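Local coordinates for protein fuculose-1-phosphate aldolase (Glaciozyma antarctica, PDB 4XXF) that is a zinc-binding member of the class II aldolase/adducin family, with a mixed beta-sheet packed between helices, in a four-chain assembly, at residues Gly44-Arg49 / Val112-Ser118; Leu6-Pro10 / Gln235-Phe239. All coordinates share one frame; numbering follows the deposited sequence. Where two conformers were deposited one is given.

Interaction 1 of 2, residues Gly44-Arg49 / Val112-Ser118. With ZN (zinc ion), chain B.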
loop_
_atom_site.group_PDB
_atom_site.type_symbol
_atom_site.label_atom_id
_atom_site.label_comp_id
_atom_site.label_asym_id
_atom_site.label_seq_id
_atom_site.Cartn_x
_atom_site.Cartn_y
_atom_site.Cartn_z
ATOM N N GLY A 44 19.411 6.156 7.725
ATOM C CA GLY A 44 18.666 7.389 7.770
ATOM C C GLY A 44 18.979 8.250 8.962
ATOM O O GLY A 44 19.159 7.803 10.103
ATOM N N HIS A 45 19.015 9.532 8.662
ATOM C CA HIS A 45 19.284 10.518 9.678
ATOM C C HIS A 45 18.592 11.806 9.305
ATOM O O HIS A 45 18.488 12.178 8.139
ATOM C CB HIS A 45 20.792 10.734 9.847
ATOM C CG HIS A 45 21.616 10.043 8.808
ATOM N ND1 HIS A 45 21.945 10.630 7.606
ATOM C CD2 HIS A 45 22.163 8.805 8.784
ATOM C CE1 HIS A 45 22.670 9.789 6.891
ATOM N NE2 HIS A 45 22.809 8.670 7.579
ATOM N N LEU A 46 18.077 12.454 10.335
ATOM C CA LEU A 46 17.514 13.787 10.193
ATOM C C LEU A 46 18.186 14.651 11.243
ATOM O O LEU A 46 18.246 14.280 12.413
ATOM C CB LEU A 46 15.991 13.788 10.377
ATOM C CG LEU A 46 15.113 13.254 9.243
ATOM C CD1 LEU A 46 15.133 11.722 9.167
ATOM C CD2 LEU A 46 13.694 13.756 9.430
ATOM N N THR A 47 18.726 15.787 10.816
ATOM C CA THR A 47 19.437 16.665 11.736
ATOM C C THR A 47 18.850 18.066 11.737
ATOM O O THR A 47 18.282 18.518 10.732
ATOM C CB THR A 47 20.935 16.780 11.378
ATOM O OG1 THR A 47 21.082 17.204 10.014
ATOM C CG2 THR A 47 21.658 15.438 11.568
ATOM N N VAL A 48 18.959 18.739 12.882
ATOM C CA VAL A 48 18.686 20.169 12.929
ATOM C C VAL A 48 19.786 20.863 13.734
ATOM O O VAL A 48 20.231 20.387 14.780
ATOM C CB VAL A 48 17.270 20.482 13.516
ATOM C CG1 VAL A 48 17.157 20.050 14.972
ATOM C CG2 VAL A 48 16.942 21.960 13.367
ATOM N N ARG A 49 20.234 21.993 13.210
ATOM C CA ARG A 49 21.251 22.788 13.877
ATOM C C ARG A 49 20.700 23.362 15.171
ATOM O O ARG A 49 19.582 23.888 15.199
ATOM C CB ARG A 49 21.699 23.909 12.953
ATOM C CG ARG A 49 23.002 24.560 13.327
ATOM C CD ARG A 49 23.218 25.759 12.457
ATOM N NE ARG A 49 23.340 25.477 11.020
ATOM C CZ ARG A 49 24.482 25.151 10.408
ATOM N NH1 ARG A 49 25.592 24.979 11.112
ATOM N NH2 ARG A 49 24.522 24.984 9.097
ATOM N N VAL A 112 21.627 26.347 5.903
ATOM C CA VAL A 112 20.967 25.057 5.997
ATOM C C VAL A 112 20.831 24.669 7.459
ATOM O O VAL A 112 21.822 24.404 8.164
ATOM C CB VAL A 112 21.720 23.972 5.209
ATOM C CG1 VAL A 112 21.219 22.593 5.599
ATOM C CG2 VAL A 112 21.538 24.193 3.717
ATOM N N GLN A 113 19.584 24.623 7.915
ATOM C CA GLN A 113 19.330 24.329 9.309
ATOM C C GLN A 113 18.959 22.864 9.508
ATOM O O GLN A 113 19.175 22.316 10.581
ATOM C CB GLN A 113 18.238 25.263 9.836
ATOM C CG GLN A 113 18.653 26.736 9.789
ATOM C CD GLN A 113 19.946 26.992 10.543
ATOM O OE1 GLN A 113 19.979 26.931 11.768
ATOM N NE2 GLN A 113 21.021 27.260 9.811
ATOM N N ALA A 114 18.432 22.231 8.467
ATOM C CA ALA A 114 17.953 20.856 8.585
ATOM C C ALA A 114 18.290 20.048 7.356
ATOM O O ALA A 114 18.271 20.573 6.231
ATOM C CB ALA A 114 16.447 20.836 8.809
ATOM N N ILE A 115 18.596 18.772 7.575
ATOM C CA ILE A 115 18.943 17.860 6.488
ATOM C C ILE A 115 18.229 16.543 6.719
ATOM O O ILE A 115 18.196 16.050 7.844
ATOM C CB ILE A 115 20.486 17.651 6.405
ATOM C CG1 ILE A 115 21.216 18.989 6.227
ATOM C CG2 ILE A 115 20.846 16.664 5.298
ATOM C CD1 ILE A 115 22.716 18.868 6.261
ATOM N N CYS A 116 17.654 15.986 5.647
ATOM C CA CYS A 116 16.941 14.704 5.699
ATOM C C CYS A 116 17.548 13.686 4.766
ATOM O O CYS A 116 17.762 13.969 3.592
ATOM C CB CYS A 116 15.469 14.857 5.307
ATOM S SG CYS A 116 14.492 16.006 6.264
ATOM N N HIS A 117 17.771 12.484 5.279
ATOM C CA HIS A 117 18.208 11.378 4.459
ATOM C C HIS A 117 17.601 10.076 4.965
ATOM O O HIS A 117 17.594 9.805 6.158
ATOM C CB HIS A 117 19.728 11.282 4.466
ATOM C CG HIS A 117 20.253 10.064 3.783
ATOM N ND1 HIS A 117 20.087 9.833 2.432
ATOM C CD2 HIS A 117 20.929 8.998 4.266
ATOM C CE1 HIS A 117 20.652 8.682 2.112
ATOM N NE2 HIS A 117 21.162 8.146 3.212
ATOM N N SER A 118 17.090 9.269 4.045
ATOM C CA SER A 118 16.529 7.974 4.385
ATOM C C SER A 118 16.549 7.136 3.131
ATOM O O SER A 118 16.515 7.681 2.025
ATOM C CB SER A 118 15.102 8.129 4.919
ATOM O OG SER A 118 14.627 6.940 5.522
HETATM ZN ZN ZN B . 22.422 6.480 3.379
HETATM O O HOH W 1 22.068 6.232 5.504
HETATM O O HOH W 2 18.881 26.529 14.458
HETATM O O HOH W 3 23.918 5.177 3.788
HETATM O O HOH W 4 24.006 7.869 3.983
#
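H45 and H117 are an antiparallel hydrogen-bonded pair whose side chains lie side by side on one face of the sheet, H45 CE1 3.2 Å from H117 CD2 with the ring planes oblique at 35°. With CG anti to the backbone N (chi1 173°), the H117 ring is carried out from the sheet on the H45 side, and its NE2 binds the zinc ion at 2.1 Å. H119 and H181 supply two more ligands and three waters also coordinate. In the second shell, H117 ND1 is hydrogen-bonded to L183 O, which fixes the ring's rotation about its attachment.

The pairing continues with T47 N to I115 O, 3.0 Å, then with R49 N to Q113 O at 2.9 Å. R49 brings the edge of its guanidinium to V112 O, NH2 donating at 2.9 Å; NH2 also bonds to H106 O and NH1 to K54 O. V112 O additionally accepts from H106 ND1, while T47 OG1 is gripped by H102 and H106.

On the reverse face, L46 CD2 meets C116 SG at 4.0 Å beneath helix 15-36. The axes of the two short strand segments come within 4.8 Å and run antiparallel (178°), a central ladder of the AraD-like sheet, carrying one zinc ligand of a three-histidine metal site.

Interaction 2 of 2, residues Leu6-Pro10 / Gln235-Phe239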
loop_
_atom_site.group_PDB
_atom_site.type_symbol
_atom_site.label_atom_id
_atom_site.label_comp_id
_atom_site.label_asym_id
_atom_site.label_seq_id
_atom_site.Cartn_x
_atom_site.Cartn_y
_atom_site.Cartn_z
ATOM N N LEU A 6 1.586 31.527 7.881
ATOM C CA LEU A 6 1.521 30.079 7.744
ATOM C C LEU A 6 2.721 29.515 6.988
ATOM O O LEU A 6 2.882 28.303 6.904
ATOM C CB LEU A 6 0.226 29.678 7.036
ATOM C CG LEU A 6 -1.073 30.032 7.764
ATOM C CD1 LEU A 6 -2.263 29.764 6.867
ATOM C CD2 LEU A 6 -1.193 29.251 9.062
ATOM N N THR A 7 3.564 30.391 6.447
ATOM C CA THR A 7 4.680 29.955 5.615
ATOM C C THR A 7 6.009 30.117 6.332
ATOM O O THR A 7 7.071 29.928 5.742
ATOM C CB THR A 7 4.748 30.739 4.297
ATOM O OG1 THR A 7 5.090 32.106 4.568
ATOM C CG2 THR A 7 3.417 30.688 3.565
ATOM N N LYS A 8 5.938 30.483 7.607
ATOM C CA LYS A 8 7.125 30.702 8.423
ATOM C C LYS A 8 6.923 30.090 9.795
ATOM O O LYS A 8 5.788 29.956 10.245
ATOM C CB LYS A 8 7.424 32.199 8.575
ATOM C CG LYS A 8 7.577 32.980 7.277
ATOM C CD LYS A 8 7.647 34.478 7.564
ATOM C CE LYS A 8 7.441 35.300 6.299
ATOM N NZ LYS A 8 7.177 36.740 6.589
ATOM N N PRO A 9 8.021 29.729 10.476
ATOM C CA PRO A 9 7.914 29.219 11.845
ATOM C C PRO A 9 7.334 30.273 12.785
ATOM O O PRO A 9 7.383 31.464 12.471
ATOM C CB PRO A 9 9.369 28.899 12.225
ATOM C CG PRO A 9 10.099 28.800 10.935
ATOM C CD PRO A 9 9.413 29.728 9.988
ATOM N N PRO A 10 6.794 29.850 13.935
ATOM C CA PRO A 10 6.357 30.847 14.923
ATOM C C PRO A 10 7.533 31.651 15.484
ATOM O O PRO A 10 8.679 31.226 15.359
ATOM C CB PRO A 10 5.705 29.998 16.017
ATOM C CG PRO A 10 6.320 28.649 15.865
ATOM C CD PRO A 10 6.571 28.470 14.398
ATOM N N GLN A 235 9.819 29.410 1.676
ATOM C CA GLN A 235 8.510 29.637 2.288
ATOM C C GLN A 235 7.453 28.698 1.707
ATOM O O GLN A 235 6.596 28.192 2.433
ATOM C CB GLN A 235 8.065 31.088 2.120
ATOM C CG GLN A 235 8.772 32.052 3.046
ATOM C CD GLN A 235 8.319 33.477 2.827
ATOM O OE1 GLN A 235 8.988 34.254 2.147
ATOM N NE2 GLN A 235 7.170 33.827 3.395
ATOM N N ALA A 236 7.502 28.468 0.397
ATOM C CA ALA A 236 6.590 27.502 -0.214
ATOM C C ALA A 236 6.821 26.097 0.328
ATOM O O ALA A 236 5.869 25.349 0.545
ATOM C CB ALA A 236 6.734 27.506 -1.730
ATOM N N GLY A 237 8.081 25.746 0.562
ATOM C CA GLY A 237 8.397 24.460 1.158
ATOM C C GLY A 237 7.800 24.306 2.538
ATOM O O GLY A 237 7.208 23.277 2.862
ATOM N N TYR A 238 7.945 25.353 3.348
ATOM C CA TYR A 238 7.370 25.361 4.684
ATOM C C TYR A 238 5.866 25.072 4.614
ATOM O O TYR A 238 5.332 24.220 5.329
ATOM C CB TYR A 238 7.635 26.712 5.377
ATOM C CG TYR A 238 7.382 26.660 6.863
ATOM C CD1 TYR A 238 6.107 26.840 7.386
ATOM C CD2 TYR A 238 8.413 26.366 7.734
ATOM C CE1 TYR A 238 5.875 26.750 8.751
ATOM C CE2 TYR A 238 8.196 26.271 9.088
ATOM C CZ TYR A 238 6.932 26.457 9.591
ATOM O OH TYR A 238 6.752 26.341 10.952
ATOM N N PHE A 239 5.179 25.780 3.730
ATOM C CA PHE A 239 3.732 25.632 3.618
ATOM C C PHE A 239 3.341 24.255 3.059
ATOM O O PHE A 239 2.383 23.620 3.526
ATOM C CB PHE A 239 3.172 26.755 2.739
ATOM C CG PHE A 239 1.679 26.892 2.796
ATOM C CD1 PHE A 239 1.050 27.273 3.970
ATOM C CD2 PHE A 239 0.906 26.682 1.668
ATOM C CE1 PHE A 239 -0.331 27.413 4.022
ATOM C CE2 PHE A 239 -0.475 26.823 1.716
ATOM C CZ PHE A 239 -1.085 27.195 2.896
#
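T7 OG1 is held by two groups: Q235 NE2 donates to it at 2.9 Å, and A4 O, just ahead in the chain, is its second partner. The Q235 bond is fairly straight, 158° at the hydrogen, and OG1 lies close to the amide plane. It ties the N-terminal loop to the helix. With chi1 near 68°, OG1 sits between T7's own backbone N and carbonyl carbon, while CG2 turns to the CB of F239. K8 runs alongside Q235, its CE 3.3 Å from NE2, so the aliphatic chain of the lysine flanks the amide.

The loop that precedes helix 15-36 is laid across helix 234-256 here, and Y238 makes the largest single contribution to the packing. Its ring is swung out with CG anti to the backbone N (chi1 -165°). The peptide between K8 and P9 spans one face, K8 C standing 3.6 Å above the plane and displaced toward the rim. P9 CG comes within 3.7 Å of Y238 CE2, and the phenol oxygen OH approaches P9 CA at 3.2 Å. Nearer the helix, T7 O rests 3.3 Å from Y238 CB.

L6 O lies between the two aromatic residues, at the rim of each and near both ring planes; its distance to F239 CD1 is 3.6 Å. The side chain of L6 crosses that ring at a slant, with CB 3.8 Å from CE1. T189, on another loop, backs both P9 and Y238. Part of the contact also belongs to a subunit interface: F239 meets F62 of a second subunit edge-to-face, and L6 packs on I93 of that same neighbouring chain.

Overall arrangement
Along the chain the segments come in the order 6-10, 44-49, 112-118, 235-239, so interaction 2 brings the N-terminal loop onto the last helix, and interaction 1 falls between its two segments in sequence. They lie about 17 Å apart, centre to centre, and their nearest atoms about 9 Å, without touching. Helix 15-36 relates them: it follows the 6-10 loop, and its L26, A29 and F33 lie on the sheet face of interaction 1. A second route runs through T189, packed in interaction 2, and the adjacent I190, which touches V48 and A114. Interaction 1 is thus buried sheet core bearing a zinc ligand, whereas interaction 2 is peripheral and reaches a second subunit.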